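Demethylmenaquinone Methyltransferase (Thermus thermophilus, PDB 1J3L) belongs to the aldolase/RraA family of alpha/beta proteins and assembles from three copies of the chain. Local coordinates at residues Phe31-Glu42 with Gln58-Arg69. Sequence-based numbering, arbitrary orientation.
Sequences FAGRVRTLRVFE and QVLFVDGGGSLR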
loop_
_atom_site.group_PDB
_atom_site.type_symbol
_atom_site.label_atom_id
_atom_site.label_comp_id
_atom_site.label_asym_id
_atom_site.label_seq_id
_atom_site.Cartn_x
_atom_site.Cartn_y
_atom_site.Cartn_z
ATOM N N PHE A 31 -2.135 -3.689 -19.482
ATOM C CA PHE A 31 -1.200 -3.797 -20.591
ATOM C C PHE A 31 -0.602 -5.204 -20.598
ATOM O O PHE A 31 -0.714 -5.941 -19.617
ATOM C CB PHE A 31 -0.080 -2.756 -20.459
ATOM C CG PHE A 31 0.765 -2.924 -19.224
ATOM C CD1 PHE A 31 0.300 -2.499 -17.984
ATOM C CD2 PHE A 31 2.029 -3.507 -19.304
ATOM C CE1 PHE A 31 1.087 -2.651 -16.819
ATOM C CE2 PHE A 31 2.828 -3.669 -18.155
ATOM C CZ PHE A 31 2.353 -3.234 -16.909
ATOM N N ALA A 32 0.037 -5.566 -21.706
ATOM C CA ALA A 32 0.635 -6.884 -21.850
ATOM C C ALA A 32 1.648 -6.910 -22.989
ATOM O O ALA A 32 1.654 -6.028 -23.844
ATOM C CB ALA A 32 -0.462 -7.910 -22.103
ATOM N N GLY A 33 2.507 -7.922 -23.007
ATOM C CA GLY A 33 3.482 -8.003 -24.079
ATOM C C GLY A 33 4.607 -8.989 -23.852
ATOM O O GLY A 33 4.703 -9.620 -22.793
ATOM N N ARG A 34 5.456 -9.130 -24.868
ATOM C CA ARG A 34 6.602 -10.015 -24.799
ATOM C C ARG A 34 7.571 -9.399 -23.792
ATOM O O ARG A 34 7.929 -8.227 -23.907
ATOM C CB ARG A 34 7.268 -10.125 -26.179
ATOM C CG ARG A 34 8.370 -11.172 -26.239
ATOM C CD ARG A 34 9.035 -11.238 -27.612
ATOM N NE ARG A 34 9.984 -12.348 -27.698
ATOM C CZ ARG A 34 9.639 -13.632 -27.796
ATOM N NH1 ARG A 34 8.363 -13.983 -27.823
ATOM N NH2 ARG A 34 10.572 -14.570 -27.866
ATOM N N VAL A 35 7.988 -10.191 -22.812
ATOM C CA VAL A 35 8.894 -9.739 -21.767
ATOM C C VAL A 35 10.346 -9.548 -22.193
ATOM O O VAL A 35 10.917 -10.342 -22.939
ATOM C CB VAL A 35 8.882 -10.718 -20.548
ATOM C CG1 VAL A 35 9.928 -10.314 -19.536
ATOM C CG2 VAL A 35 7.510 -10.732 -19.897
ATOM N N ARG A 36 10.924 -8.471 -21.681
ATOM C CA ARG A 36 12.311 -8.102 -21.908
ATOM C C ARG A 36 12.778 -7.824 -20.476
ATOM O O ARG A 36 12.124 -7.081 -19.750
ATOM C CB ARG A 36 12.377 -6.823 -22.738
ATOM C CG ARG A 36 13.701 -6.597 -23.410
ATOM C CD ARG A 36 13.785 -7.319 -24.743
ATOM N NE ARG A 36 15.147 -7.271 -25.262
ATOM C CZ ARG A 36 15.804 -6.154 -25.556
ATOM N NH1 ARG A 36 15.225 -4.972 -25.390
ATOM N NH2 ARG A 36 17.047 -6.219 -26.007
ATOM N N THR A 37 13.889 -8.410 -20.059
ATOM C CA THR A 37 14.352 -8.210 -18.692
ATOM C C THR A 37 15.604 -7.368 -18.561
ATOM O O THR A 37 16.322 -7.114 -19.532
ATOM C CB THR A 37 14.632 -9.548 -17.988
ATOM O OG1 THR A 37 15.765 -10.186 -18.601
ATOM C CG2 THR A 37 13.418 -10.460 -18.092
ATOM N N LEU A 38 15.862 -6.957 -17.325
ATOM C CA LEU A 38 17.013 -6.138 -17.011
ATOM C C LEU A 38 17.243 -6.173 -15.505
ATOM O O LEU A 38 16.299 -6.094 -14.714
ATOM C CB LEU A 38 16.747 -4.713 -17.482
ATOM C CG LEU A 38 17.818 -3.646 -17.346
ATOM C CD1 LEU A 38 19.093 -4.100 -18.032
ATOM C CD2 LEU A 38 17.297 -2.356 -17.968
ATOM N N ARG A 39 18.500 -6.318 -15.114
ATOM C CA ARG A 39 18.851 -6.342 -13.706
ATOM C C ARG A 39 19.851 -5.231 -13.460
ATOM O O ARG A 39 20.876 -5.144 -14.132
ATOM C CB ARG A 39 19.467 -7.685 -13.315
ATOM C CG ARG A 39 19.923 -7.728 -11.865
ATOM C CD ARG A 39 20.503 -9.079 -11.489
ATOM N NE ARG A 39 19.510 -10.145 -11.584
ATOM C CZ ARG A 39 19.598 -11.178 -12.415
ATOM N NH1 ARG A 39 20.642 -11.292 -13.229
ATOM N NH2 ARG A 39 18.639 -12.098 -12.436
ATOM N N VAL A 40 19.530 -4.364 -12.509
ATOM C CA VAL A 40 20.402 -3.259 -12.159
ATOM C C VAL A 40 20.179 -2.938 -10.698
ATOM O O VAL A 40 19.307 -3.512 -10.038
ATOM C CB VAL A 40 20.099 -1.976 -12.972
ATOM C CG1 VAL A 40 20.317 -2.227 -14.436
ATOM C CG2 VAL A 40 18.659 -1.503 -12.706
ATOM N N PHE A 41 20.979 -2.018 -10.188
ATOM C CA PHE A 41 20.830 -1.605 -8.812
ATOM C C PHE A 41 21.179 -0.138 -8.758
ATOM O O PHE A 41 22.325 0.243 -8.990
ATOM C CB PHE A 41 21.753 -2.390 -7.878
ATOM C CG PHE A 41 21.493 -2.118 -6.422
ATOM C CD1 PHE A 41 20.422 -2.731 -5.768
ATOM C CD2 PHE A 41 22.277 -1.202 -5.715
ATOM C CE1 PHE A 41 20.127 -2.440 -4.432
ATOM C CE2 PHE A 41 21.991 -0.904 -4.379
ATOM C CZ PHE A 41 20.911 -1.525 -3.733
ATOM N N GLU A 42 20.185 0.686 -8.461
ATOM C CA GLU A 42 20.392 2.118 -8.370
ATOM C C GLU A 42 21.218 2.734 -9.484
ATOM O O GLU A 42 21.972 3.672 -9.246
ATOM C CB GLU A 42 20.981 2.451 -6.996
ATOM C CG GLU A 42 20.071 1.992 -5.882
ATOM C CD GLU A 42 20.656 2.179 -4.512
ATOM O OE1 GLU A 42 21.811 2.664 -4.416
ATOM O OE2 GLU A 42 19.945 1.838 -3.535
ATOM N N GLN A 58 6.054 -5.172 -26.509
ATOM C CA GLN A 58 6.914 -5.707 -25.458
ATOM C C GLN A 58 6.740 -5.045 -24.101
ATOM O O GLN A 58 6.250 -3.928 -23.990
ATOM C CB GLN A 58 8.384 -5.602 -25.881
ATOM C CG GLN A 58 8.698 -6.322 -27.188
ATOM C CD GLN A 58 10.023 -5.896 -27.788
ATOM O OE1 GLN A 58 11.085 -6.232 -27.276
ATOM N NE2 GLN A 58 9.962 -5.137 -28.874
ATOM N N VAL A 59 7.153 -5.761 -23.066
ATOM C CA VAL A 59 7.088 -5.263 -21.710
ATOM C C VAL A 59 8.472 -5.390 -21.084
ATOM O O VAL A 59 9.052 -6.475 -21.068
ATOM C CB VAL A 59 6.097 -6.079 -20.869
ATOM C CG1 VAL A 59 6.208 -5.688 -19.404
ATOM C CG2 VAL A 59 4.693 -5.835 -21.359
ATOM N N LEU A 60 9.007 -4.287 -20.573
ATOM C CA LEU A 60 10.313 -4.341 -19.942
ATOM C C LEU A 60 10.118 -4.526 -18.440
ATOM O O LEU A 60 9.399 -3.769 -17.789
ATOM C CB LEU A 60 11.110 -3.064 -20.221
ATOM C CG LEU A 60 12.543 -3.060 -19.672
ATOM C CD1 LEU A 60 13.386 -4.039 -20.481
ATOM C CD2 LEU A 60 13.143 -1.648 -19.727
ATOM N N PHE A 61 10.743 -5.562 -17.906
ATOM C CA PHE A 61 10.665 -5.867 -16.489
ATOM C C PHE A 61 12.032 -5.508 -15.914
ATOM O O PHE A 61 13.034 -6.147 -16.233
ATOM C CB PHE A 61 10.372 -7.358 -16.284
ATOM C CG PHE A 61 9.760 -7.682 -14.953
ATOM C CD1 PHE A 61 10.413 -7.362 -13.775
ATOM C CD2 PHE A 61 8.538 -8.322 -14.879
ATOM C CE1 PHE A 61 9.848 -7.672 -12.541
ATOM C CE2 PHE A 61 7.969 -8.639 -13.647
ATOM C CZ PHE A 61 8.627 -8.316 -12.481
ATOM N N VAL A 62 12.071 -4.471 -15.087
ATOM C CA VAL A 62 13.322 -4.026 -14.487
ATOM C C VAL A 62 13.444 -4.472 -13.046
ATOM O O VAL A 62 12.647 -4.077 -12.190
ATOM C CB VAL A 62 13.449 -2.493 -14.508
ATOM C CG1 VAL A 62 14.805 -2.083 -13.987
ATOM C CG2 VAL A 62 13.228 -1.979 -15.910
ATOM N N ASP A 63 14.436 -5.310 -12.788
ATOM C CA ASP A 63 14.677 -5.786 -11.434
ATOM C C ASP A 63 15.675 -4.824 -10.791
ATOM O O ASP A 63 16.853 -4.821 -11.151
ATOM C CB ASP A 63 15.267 -7.193 -11.460
ATOM C CG ASP A 63 15.438 -7.763 -10.081
ATOM O OD1 ASP A 63 15.740 -6.983 -9.153
ATOM O OD2 ASP A 63 15.277 -8.987 -9.924
ATOM N N GLY A 64 15.202 -3.995 -9.862
ATOM C CA GLY A 64 16.084 -3.042 -9.208
ATOM C C GLY A 64 16.514 -3.519 -7.838
ATOM O O GLY A 64 16.947 -2.734 -6.991
ATOM N N GLY A 65 16.405 -4.819 -7.611
ATOM C CA GLY A 65 16.781 -5.346 -6.316
ATOM C C GLY A 65 15.795 -4.863 -5.275
ATOM O O GLY A 65 16.025 -5.007 -4.077
ATOM N N GLY A 66 14.696 -4.277 -5.748
ATOM C CA GLY A 66 13.660 -3.774 -4.865
ATOM C C GLY A 66 14.009 -2.471 -4.174
ATOM O O GLY A 66 13.241 -1.997 -3.338
ATOM N N SER A 67 15.154 -1.881 -4.515
ATOM C CA SER A 67 15.563 -0.628 -3.883
ATOM C C SER A 67 14.624 0.541 -4.132
ATOM O O SER A 67 14.110 0.710 -5.229
ATOM C CB SER A 67 16.952 -0.220 -4.346
ATOM O OG SER A 67 17.289 1.042 -3.795
ATOM N N LEU A 68 14.434 1.367 -3.108
ATOM C CA LEU A 68 13.564 2.535 -3.208
ATOM C C LEU A 68 14.399 3.804 -3.023
ATOM O O LEU A 68 13.856 4.914 -2.940
ATOM C CB LEU A 68 12.477 2.467 -2.128
ATOM C CG LEU A 68 11.764 1.125 -1.898
ATOM C CD1 LEU A 68 10.872 1.249 -0.681
ATOM C CD2 LEU A 68 10.943 0.711 -3.128
ATOM N N ARG A 69 15.718 3.629 -2.967
ATOM C CA ARG A 69 16.658 4.735 -2.776
ATOM C C ARG A 69 16.748 5.674 -3.964
ATOM O O ARG A 69 16.920 6.877 -3.787
ATOM C CB ARG A 69 18.068 4.211 -2.502
ATOM C CG ARG A 69 18.420 3.854 -1.064
ATOM C CD ARG A 69 19.839 3.300 -1.071
ATOM N NE ARG A 69 20.435 3.088 0.241
ATOM C CZ ARG A 69 21.653 2.578 0.417
ATOM N NH1 ARG A 69 22.384 2.233 -0.639
ATOM N NH2 ARG A 69 22.145 2.417 1.639
HETATM O O HOH W 1 17.582 -0.201 -7.988
#
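Val59 meets the Phe31 ring at its edge, near the ring plane, CG2 lying 4.1 Å from Phe31 CD2. At the other end the Phe41 ring carries Glu42 CG over one face, offset toward the rim, while Gly64 O and Ser67 CB approach it obliquely. The Arg69 guanidinium has Glu42 OE1 in plane at its edge. Between these groups runs the parallel strand pair of a beta-alpha-beta unit, strands 31-39 and 58-63, with helix 45-51 as the connection. Val59 N donates to Arg34 O from well above the carbonyl plane, whereas Phe61 N meets Arg36 O at 2.8 Å with an N-H...O angle of 171°. The Leu38 N to Phe61 O bond is weak. Past the strand, Val40 N still reaches Asp63 O at 3.0 Å. Leu38 and Leu60 turn toward helix 45-51. Leu60 CD1 also packs 3.7 Å from Arg36 CB; the Arg36 chain bends at chi2 (85°), and its guanidinium pairs with Asp127 and Glu53. On the face bearing Phe61 and Asp63, Val132 of strand 130-132 touches both side chains. With CG anti to the backbone N (chi1 -176°), Asp63 closes an Asx turn, its OD1 accepting from Gly65 N at 2.7 Å. One water joins the two loops, donating to Gly64 O and accepting from Glu42 N, 2.8 Å from each atom.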